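Local atomic coordinates of ribosome-inactivating protein 3 (Zea mays, PDB entry 2PQI), a protein that belongs to the ribosome-inactivating proteins of plants, a family whose fold joins a mixed beta sheet to a largely helical remainder. Residues R60-T65 and R79-V84; D112-K117 and K152-V157; G190-K195 and L220-K225. One frame throughout, in Å; residues are numbered along the deposited sequence.

Contact 1 (R60-T65 and R79-V84); sequences RTSSIT and RTPGGV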
loop_
_atom_site.group_PDB
_atom_site.type_symbol
_atom_site.label_atom_id
_atom_site.label_comp_id
_atom_site.label_asym_id
_atom_site.label_seq_id
_atom_site.Cartn_x
_atom_site.Cartn_y
_atom_site.Cartn_z
ATOM N N ARG A 60 1.913 -13.363 -16.735
ATOM C CA ARG A 60 2.455 -14.392 -17.609
ATOM C C ARG A 60 3.132 -13.768 -18.835
ATOM O O ARG A 60 3.912 -14.415 -19.533
ATOM C CB ARG A 60 1.340 -15.363 -18.011
ATOM C CG ARG A 60 1.122 -16.490 -17.003
ATOM C CD ARG A 60 -0.200 -17.202 -17.232
ATOM N NE ARG A 60 -0.532 -17.278 -18.652
ATOM C CZ ARG A 60 0.134 -18.003 -19.551
ATOM N NH1 ARG A 60 1.182 -18.732 -19.183
ATOM N NH2 ARG A 60 -0.244 -17.988 -20.826
ATOM N N THR A 61 2.872 -12.487 -19.056
ATOM C CA THR A 61 3.428 -11.785 -20.201
ATOM C C THR A 61 4.324 -10.595 -19.892
ATOM O O THR A 61 5.208 -10.267 -20.682
ATOM C CB THR A 61 2.313 -11.303 -21.086
ATOM O OG1 THR A 61 1.227 -10.866 -20.259
ATOM C CG2 THR A 61 1.851 -12.423 -21.999
ATOM N N SER A 62 4.098 -9.931 -18.765
ATOM C CA SER A 62 4.933 -8.790 -18.410
ATOM C C SER A 62 5.078 -8.661 -16.902
ATOM O O SER A 62 4.705 -9.569 -16.155
ATOM C CB SER A 62 4.334 -7.502 -18.981
ATOM O OG SER A 62 5.295 -6.462 -18.979
ATOM N N SER A 63 5.631 -7.539 -16.458
ATOM C CA SER A 63 5.806 -7.287 -15.028
ATOM C C SER A 63 6.242 -5.862 -14.747
ATOM O O SER A 63 6.643 -5.121 -15.649
ATOM C CB SER A 63 6.851 -8.238 -14.429
ATOM O OG SER A 63 8.124 -8.022 -15.015
ATOM N N ILE A 64 6.146 -5.479 -13.483
ATOM C CA ILE A 64 6.568 -4.157 -13.042
ATOM C C ILE A 64 7.140 -4.316 -11.650
ATOM O O ILE A 64 6.866 -5.312 -10.964
ATOM C CB ILE A 64 5.399 -3.137 -12.968
ATOM C CG1 ILE A 64 4.370 -3.574 -11.932
ATOM C CG2 ILE A 64 4.748 -2.984 -14.321
ATOM C CD1 ILE A 64 3.201 -2.620 -11.830
ATOM N N THR A 65 7.957 -3.352 -11.240
ATOM C CA THR A 65 8.528 -3.393 -9.905
ATOM C C THR A 65 8.057 -2.154 -9.152
ATOM O O THR A 65 8.195 -1.031 -9.626
ATOM C CB THR A 65 10.071 -3.432 -9.930
ATOM O OG1 THR A 65 10.510 -4.644 -10.553
ATOM C CG2 THR A 65 10.621 -3.377 -8.509
ATOM N N ARG A 79 8.679 0.541 -11.876
ATOM C CA ARG A 79 9.565 0.323 -13.007
ATOM C C ARG A 79 8.891 -0.564 -14.046
ATOM O O ARG A 79 8.272 -1.569 -13.694
ATOM C CB ARG A 79 10.852 -0.347 -12.512
ATOM C CG ARG A 79 11.833 -0.749 -13.599
ATOM C CD ARG A 79 13.147 -1.263 -12.992
ATOM N NE ARG A 79 14.142 -1.583 -14.022
ATOM C CZ ARG A 79 14.091 -2.649 -14.825
ATOM N NH1 ARG A 79 13.096 -3.527 -14.717
ATOM N NH2 ARG A 79 15.011 -2.811 -15.775
ATOM N N THR A 80 9.032 -0.200 -15.321
ATOM C CA THR A 80 8.465 -0.976 -16.440
ATOM C C THR A 80 9.485 -2.001 -16.961
ATOM O O THR A 80 10.695 -1.903 -16.688
ATOM C CB THR A 80 8.091 -0.068 -17.634
ATOM O OG1 THR A 80 9.263 0.621 -18.086
ATOM C CG2 THR A 80 7.042 0.956 -17.245
ATOM N N PRO A 81 9.014 -2.996 -17.729
ATOM C CA PRO A 81 9.919 -4.010 -18.272
ATOM C C PRO A 81 11.049 -3.362 -19.065
ATOM O O PRO A 81 12.181 -3.858 -19.081
ATOM C CB PRO A 81 9.007 -4.839 -19.157
ATOM C CG PRO A 81 7.701 -4.750 -18.453
ATOM C CD PRO A 81 7.623 -3.292 -18.096
ATOM N N GLY A 82 10.740 -2.250 -19.726
ATOM C CA GLY A 82 11.757 -1.554 -20.495
ATOM C C GLY A 82 12.759 -0.820 -19.615
ATOM O O GLY A 82 13.636 -0.110 -20.116
ATOM N N GLY A 83 12.620 -0.973 -18.300
ATOM C CA GLY A 83 13.536 -0.326 -17.379
ATOM C C GLY A 83 13.270 1.141 -17.099
ATOM O O GLY A 83 14.147 1.849 -16.613
ATOM N N VAL A 84 12.065 1.605 -17.401
ATOM C CA VAL A 84 11.725 2.998 -17.158
ATOM C C VAL A 84 11.020 3.201 -15.818
ATOM O O VAL A 84 10.014 2.563 -15.538
ATOM C CB VAL A 84 10.825 3.543 -18.273
ATOM C CG1 VAL A 84 10.476 5.005 -17.994
ATOM C CG2 VAL A 84 11.524 3.397 -19.613
#
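T65 and R79 face each other as an antiparallel hydrogen-bonded pair, and two backbone bonds carry the polar part of the contact. T65 N gives its hydrogen to R79 O at 3.0 Å, and R79 N returns one to T65 O at 2.8 Å. R79 O also receives a CA-H...O approach from I64 CA at 3.2 Å, bent to 127° at the hydrogen, so two neighbouring residues converge on one carbonyl. Apolar contact is slight: the CB atoms of T65 and R79 lie 4.1 Å apart on the same face of the sheet. R79 has CG anti to its backbone N (chi1 175°). Its chain is extended from CG to NE and ends away from T65, where G83 CA sits above one face of the guanidinium, toward its rim. Beyond the pair the segments diverge, although P81 brings CG and CD close to S63 O. Helix 126-137 touches both S62 and P81 through A137. The chain turns back by a type I turn from T80 to G83, closed by G83 N to T80 O at 2.7 Å. The whole illustrates an antiparallel beta meander: the hairpin of strands 63-69 and 74-79 passes through the T80-G83 turn into strand 85-87.

Contact 2 (D112-K117 and K152-V157); sequences DLIGNK and KLVKLV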
loop_
_atom_site.group_PDB
_atom_site.type_symbol
_atom_site.label_atom_id
_atom_site.label_comp_id
_atom_site.label_asym_id
_atom_site.label_seq_id
_atom_site.Cartn_x
_atom_site.Cartn_y
_atom_site.Cartn_z
ATOM N N ASP A 112 -5.433 12.456 -5.296
ATOM C CA ASP A 112 -4.955 12.522 -6.669
ATOM C C ASP A 112 -5.333 11.344 -7.555
ATOM O O ASP A 112 -5.369 11.469 -8.778
ATOM C CB ASP A 112 -3.424 12.661 -6.670
ATOM C CG ASP A 112 -2.913 13.572 -5.555
ATOM O OD1 ASP A 112 -3.377 14.722 -5.461
ATOM O OD2 ASP A 112 -2.040 13.135 -4.775
ATOM N N LEU A 113 -5.623 10.202 -6.951
ATOM C CA LEU A 113 -5.937 9.026 -7.738
ATOM C C LEU A 113 -7.409 8.809 -8.024
ATOM O O LEU A 113 -7.766 8.309 -9.094
ATOM C CB LEU A 113 -5.366 7.782 -7.055
ATOM C CG LEU A 113 -3.836 7.737 -6.911
ATOM C CD1 LEU A 113 -3.449 6.539 -6.055
ATOM C CD2 LEU A 113 -3.175 7.658 -8.297
ATOM N N ILE A 114 -8.268 9.199 -7.090
ATOM C CA ILE A 114 -9.687 8.975 -7.285
ATOM C C ILE A 114 -10.588 10.123 -6.832
ATOM O O ILE A 114 -11.815 9.994 -6.786
ATOM C CB ILE A 114 -10.090 7.668 -6.568
ATOM C CG1 ILE A 114 -9.687 7.743 -5.091
ATOM C CG2 ILE A 114 -9.415 6.473 -7.262
ATOM C CD1 ILE A 114 -9.973 6.494 -4.316
ATOM N N GLY A 115 -9.978 11.246 -6.494
ATOM C CA GLY A 115 -10.760 12.382 -6.068
ATOM C C GLY A 115 -11.394 12.168 -4.720
ATOM O O GLY A 115 -10.739 11.701 -3.786
ATOM N N ASN A 116 -12.671 12.506 -4.612
ATOM C CA ASN A 116 -13.384 12.361 -3.350
ATOM C C ASN A 116 -14.144 11.044 -3.253
ATOM O O ASN A 116 -14.940 10.849 -2.340
ATOM C CB ASN A 116 -14.345 13.536 -3.166
ATOM C CG ASN A 116 -15.174 13.807 -4.408
ATOM O OD1 ASN A 116 -15.922 12.944 -4.869
ATOM N ND2 ASN A 116 -15.039 15.010 -4.960
ATOM N N LYS A 117 -13.892 10.143 -4.194
ATOM C CA LYS A 117 -14.552 8.854 -4.183
ATOM C C LYS A 117 -14.104 8.018 -2.989
ATOM O O LYS A 117 -13.040 8.256 -2.419
ATOM C CB LYS A 117 -14.257 8.097 -5.472
ATOM C CG LYS A 117 -15.198 8.430 -6.607
ATOM C CD LYS A 117 -15.065 7.426 -7.746
ATOM C CE LYS A 117 -16.225 7.556 -8.723
ATOM N NZ LYS A 117 -17.535 7.346 -8.035
ATOM N N LYS A 152 -5.381 2.129 -12.377
ATOM C CA LYS A 152 -4.586 0.917 -12.231
ATOM C C LYS A 152 -3.651 1.036 -11.031
ATOM O O LYS A 152 -3.326 0.044 -10.380
ATOM C CB LYS A 152 -3.770 0.669 -13.507
ATOM C CG LYS A 152 -4.607 0.240 -14.695
ATOM C CD LYS A 152 -5.203 -1.127 -14.413
ATOM C CE LYS A 152 -6.095 -1.630 -15.539
ATOM N NZ LYS A 152 -7.445 -1.017 -15.473
ATOM N N LEU A 153 -3.234 2.264 -10.739
ATOM C CA LEU A 153 -2.329 2.524 -9.634
ATOM C C LEU A 153 -2.999 2.461 -8.281
ATOM O O LEU A 153 -2.411 2.016 -7.304
ATOM C CB LEU A 153 -1.657 3.884 -9.829
ATOM C CG LEU A 153 -0.500 3.855 -10.834
ATOM C CD1 LEU A 153 -0.142 5.261 -11.249
ATOM C CD2 LEU A 153 0.700 3.145 -10.210
ATOM N N VAL A 154 -4.242 2.896 -8.212
ATOM C CA VAL A 154 -4.953 2.898 -6.951
ATOM C C VAL A 154 -5.306 1.480 -6.476
ATOM O O VAL A 154 -5.429 1.231 -5.274
ATOM C CB VAL A 154 -6.237 3.767 -7.066
ATOM C CG1 VAL A 154 -7.318 3.007 -7.836
ATOM C CG2 VAL A 154 -6.705 4.206 -5.667
ATOM N N LYS A 155 -5.464 0.560 -7.429
ATOM C CA LYS A 155 -5.808 -0.829 -7.136
ATOM C C LYS A 155 -4.606 -1.535 -6.530
ATOM O O LYS A 155 -4.733 -2.347 -5.605
ATOM C CB LYS A 155 -6.193 -1.564 -8.424
ATOM C CG LYS A 155 -7.485 -1.124 -9.105
ATOM C CD LYS A 155 -7.498 -1.656 -10.534
ATOM C CE LYS A 155 -8.746 -1.260 -11.320
ATOM N NZ LYS A 155 -10.005 -1.882 -10.824
ATOM N N LEU A 156 -3.438 -1.239 -7.083
ATOM C CA LEU A 156 -2.203 -1.837 -6.611
ATOM C C LEU A 156 -1.871 -1.270 -5.243
ATOM O O LEU A 156 -1.424 -1.992 -4.342
ATOM C CB LEU A 156 -1.079 -1.532 -7.591
ATOM C CG LEU A 156 -1.264 -2.191 -8.955
ATOM C CD1 LEU A 156 -0.077 -1.895 -9.829
ATOM C CD2 LEU A 156 -1.410 -3.696 -8.778
ATOM N N VAL A 157 -2.104 0.032 -5.112
ATOM C CA VAL A 157 -1.866 0.766 -3.876
ATOM C C VAL A 157 -2.634 0.128 -2.708
ATOM O O VAL A 157 -2.076 -0.120 -1.633
ATOM C CB VAL A 157 -2.293 2.241 -4.070
ATOM C CG1 VAL A 157 -2.807 2.838 -2.770
ATOM C CG2 VAL A 157 -1.119 3.035 -4.616
#
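L113 and V154 lie at the middle of this contact, their CA atoms 6.3 Å apart, and their side chains slide past each other in opposite directions. Because they run alongside, they meet over their length: L113 CB sits 4.1 Å from V154 CB, while L113 CD1 reaches on to within 4.0 Å of V154 CG2 and comes equally close to the V154 backbone at CA. The leucine has CG anti to its carbonyl carbon (chi1 -63°), and its two methyls then part company. CD2 lies 4.3 Å from L153 CB, whereas L113 CD1 is also 4.4 Å from V157 CG2, a looser approach one turn on. One leucine thus spans three residues of helix 149-165.

I114 takes a different attitude, crossing V154 at about a right angle. Its branch methyl CG2 does the touching, 3.9 Å from V154 CG2 and 4.1 Å from V154 CG1, so that it bears on both valine methyls. V154 CG2, anti to the backbone N, is the methyl shared by L113 CD1 and I114 CG2. The interaction is wholly apolar. F106 packs on L113 and L153, and Y110 on V154 and V157, enlarging the same cluster.

Just past I114 the chain leaves helical geometry. G115, at positive phi (70°), is the second residue of a type II' turn from I114 to K117, and the polypeptide departs from the interface. On the helix, K155 carries a salt bridge to E128. This is a buried contact between the weakly bonded end of helix 110-114 and helix 149-165, part of the hydrophobic core of the ribosome-inactivating protein fold.

Contact 3 (G190-K195 and L220-K225); sequences GKQVQK and LGIKDK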
loop_
_atom_site.group_PDB
_atom_site.type_symbol
_atom_site.label_atom_id
_atom_site.label_comp_id
_atom_site.label_asym_id
_atom_site.label_seq_id
_atom_site.Cartn_x
_atom_site.Cartn_y
_atom_site.Cartn_z
ATOM N N GLY A 190 -12.858 1.310 4.422
ATOM C CA GLY A 190 -12.234 2.377 3.662
ATOM C C GLY A 190 -11.930 3.606 4.501
ATOM O O GLY A 190 -10.914 4.275 4.316
ATOM N N LYS A 191 -12.804 3.919 5.440
ATOM C CA LYS A 191 -12.553 5.088 6.266
ATOM C C LYS A 191 -11.398 4.825 7.207
ATOM O O LYS A 191 -10.606 5.722 7.495
ATOM C CB LYS A 191 -13.803 5.488 7.048
ATOM C CG LYS A 191 -14.644 6.499 6.292
ATOM C CD LYS A 191 -15.993 5.936 5.932
ATOM C CE LYS A 191 -17.054 6.561 6.805
ATOM N NZ LYS A 191 -16.524 6.795 8.178
ATOM N N GLN A 192 -11.299 3.587 7.675
ATOM C CA GLN A 192 -10.218 3.226 8.565
ATOM C C GLN A 192 -8.928 3.276 7.762
ATOM O O GLN A 192 -7.965 3.910 8.182
ATOM C CB GLN A 192 -10.466 1.837 9.151
ATOM C CG GLN A 192 -11.771 1.769 9.935
ATOM C CD GLN A 192 -11.996 0.428 10.558
ATOM O OE1 GLN A 192 -11.719 -0.597 9.948
ATOM N NE2 GLN A 192 -12.508 0.419 11.776
ATOM N N VAL A 193 -8.920 2.628 6.598
ATOM C CA VAL A 193 -7.748 2.633 5.720
ATOM C C VAL A 193 -7.215 4.056 5.424
ATOM O O VAL A 193 -6.014 4.300 5.488
ATOM C CB VAL A 193 -8.062 1.931 4.380
ATOM C CG1 VAL A 193 -6.929 2.151 3.390
ATOM C CG2 VAL A 193 -8.271 0.460 4.614
ATOM N N GLN A 194 -8.097 4.993 5.092
ATOM C CA GLN A 194 -7.650 6.360 4.824
ATOM C C GLN A 194 -7.167 7.058 6.108
ATOM O O GLN A 194 -6.688 8.190 6.067
ATOM C CB GLN A 194 -8.786 7.179 4.187
ATOM C CG GLN A 194 -9.035 6.881 2.700
ATOM C CD GLN A 194 -10.093 7.783 2.094
ATOM O OE1 GLN A 194 -11.277 7.662 2.399
ATOM N NE2 GLN A 194 -9.664 8.703 1.235
ATOM N N LYS A 195 -7.283 6.367 7.241
ATOM C CA LYS A 195 -6.892 6.902 8.544
ATOM C C LYS A 195 -5.682 6.214 9.164
ATOM O O LYS A 195 -5.366 6.434 10.330
ATOM C CB LYS A 195 -8.059 6.768 9.521
ATOM C CG LYS A 195 -9.122 7.825 9.386
ATOM C CD LYS A 195 -8.578 9.164 9.821
ATOM C CE LYS A 195 -9.569 10.258 9.530
ATOM N NZ LYS A 195 -10.086 10.088 8.153
ATOM N N LEU A 220 -14.527 5.811 14.098
ATOM C CA LEU A 220 -14.189 4.914 12.999
ATOM C C LEU A 220 -14.639 3.489 13.289
ATOM O O LEU A 220 -14.476 2.600 12.452
ATOM C CB LEU A 220 -12.683 4.928 12.730
ATOM C CG LEU A 220 -12.119 6.167 12.016
ATOM C CD1 LEU A 220 -10.601 6.078 11.945
ATOM C CD2 LEU A 220 -12.711 6.270 10.618
ATOM N N GLY A 221 -15.209 3.280 14.473
ATOM C CA GLY A 221 -15.667 1.956 14.845
ATOM C C GLY A 221 -14.588 1.139 15.526
ATOM O O GLY A 221 -14.673 -0.087 15.583
ATOM N N ILE A 222 -13.571 1.824 16.043
ATOM C CA ILE A 222 -12.454 1.181 16.731
ATOM C C ILE A 222 -12.555 1.553 18.216
ATOM O O ILE A 222 -12.135 2.641 18.629
ATOM C CB ILE A 222 -11.106 1.687 16.156
ATOM C CG1 ILE A 222 -11.180 1.741 14.621
ATOM C CG2 ILE A 222 -9.976 0.760 16.591
ATOM C CD1 ILE A 222 -9.913 2.208 13.953
ATOM N N LYS A 223 -13.104 0.641 19.019
ATOM C CA LYS A 223 -13.308 0.895 20.442
ATOM C C LYS A 223 -12.091 1.200 21.293
ATOM O O LYS A 223 -12.074 2.192 22.039
ATOM C CB LYS A 223 -14.078 -0.259 21.081
ATOM C CG LYS A 223 -15.588 -0.035 21.153
ATOM C CD LYS A 223 -16.328 -0.372 19.847
ATOM C CE LYS A 223 -16.030 0.604 18.715
ATOM N NZ LYS A 223 -16.446 1.994 19.039
ATOM N N ASP A 224 -11.071 0.357 21.196
ATOM C CA ASP A 224 -9.879 0.559 22.007
ATOM C C ASP A 224 -8.627 0.018 21.347
ATOM O O ASP A 224 -8.636 -0.305 20.163
ATOM C CB ASP A 224 -10.077 -0.110 23.360
ATOM C CG ASP A 224 -10.720 -1.470 23.233
ATOM O OD1 ASP A 224 -10.192 -2.311 22.477
ATOM O OD2 ASP A 224 -11.761 -1.702 23.882
ATOM N N LYS A 225 -7.555 -0.104 22.125
ATOM C CA LYS A 225 -6.289 -0.584 21.588
ATOM C C LYS A 225 -6.321 -2.043 21.157
ATOM O O LYS A 225 -5.590 -2.444 20.256
ATOM C CB LYS A 225 -5.156 -0.324 22.594
ATOM C CG LYS A 225 -4.710 -1.509 23.417
ATOM C CD LYS A 225 -3.197 -1.764 23.258
ATOM C CE LYS A 225 -2.382 -1.228 24.430
ATOM N NZ LYS A 225 -1.014 -1.826 24.448
#
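L220 is the tightly packed element, set against the end of helix 187-193 and against K195, the residue before helix 196-208. Its two methyls separate to different partners: CD1 comes within 3.4 Å of K195 CG, and CD2 lies 3.8 Å from K191 CB and just as near to K191 O. Beside this apolar fit, Q192 reaches across, extended beyond CG, and donates from NE2 to L220 O at 3.0 Å. That bond is bent (137° at the hydrogen), with the donor 40° above the carbonyl plane. The Q192 and I222 side chains reach toward each other tip to tip, with Q192 NE2 3.4 Å from I222 CG1.

The outer side is looser. Exposed K191 meets L220 through the root of its side chain, which bends farther along. After L220 a Schellman motif at G221 turns the backbone out of helix 215-218, and D224 then caps the next helix with its side chain. On the inner side, I222 packs on I199 of helix 196-208 and on A228 and I231 of helix 225-231, while Q192 also touches I231. The connection between helices 215-218 and 225-231 therefore lies against the end of helix 187-193, beside helix 196-208.

Read from the N terminus, the three contacts close successive loops in series; none nests within or crosses another. Contact 1 closes the short excursion through strands 63-69 and 74-79, within the sheet. Contact 2 closes a longer one that includes helix 126-137, drawing helix 110-114 onto helix 149-165. Contact 3 closes the last, around helices 196-208 and 215-218. Contacts 1 and 2 touch, I64 CD1 lying 3.9 Å from L156 CD1, so sheet and helical core meet there. Contacts 2 and 3 do not, yet Y110 touches V154 and V157 of contact 2 and V193 and Q194 of segment G190-K195. Contacts 1 and 3 lie on opposite sides of the chain's centre, their own centres about 35 Å apart.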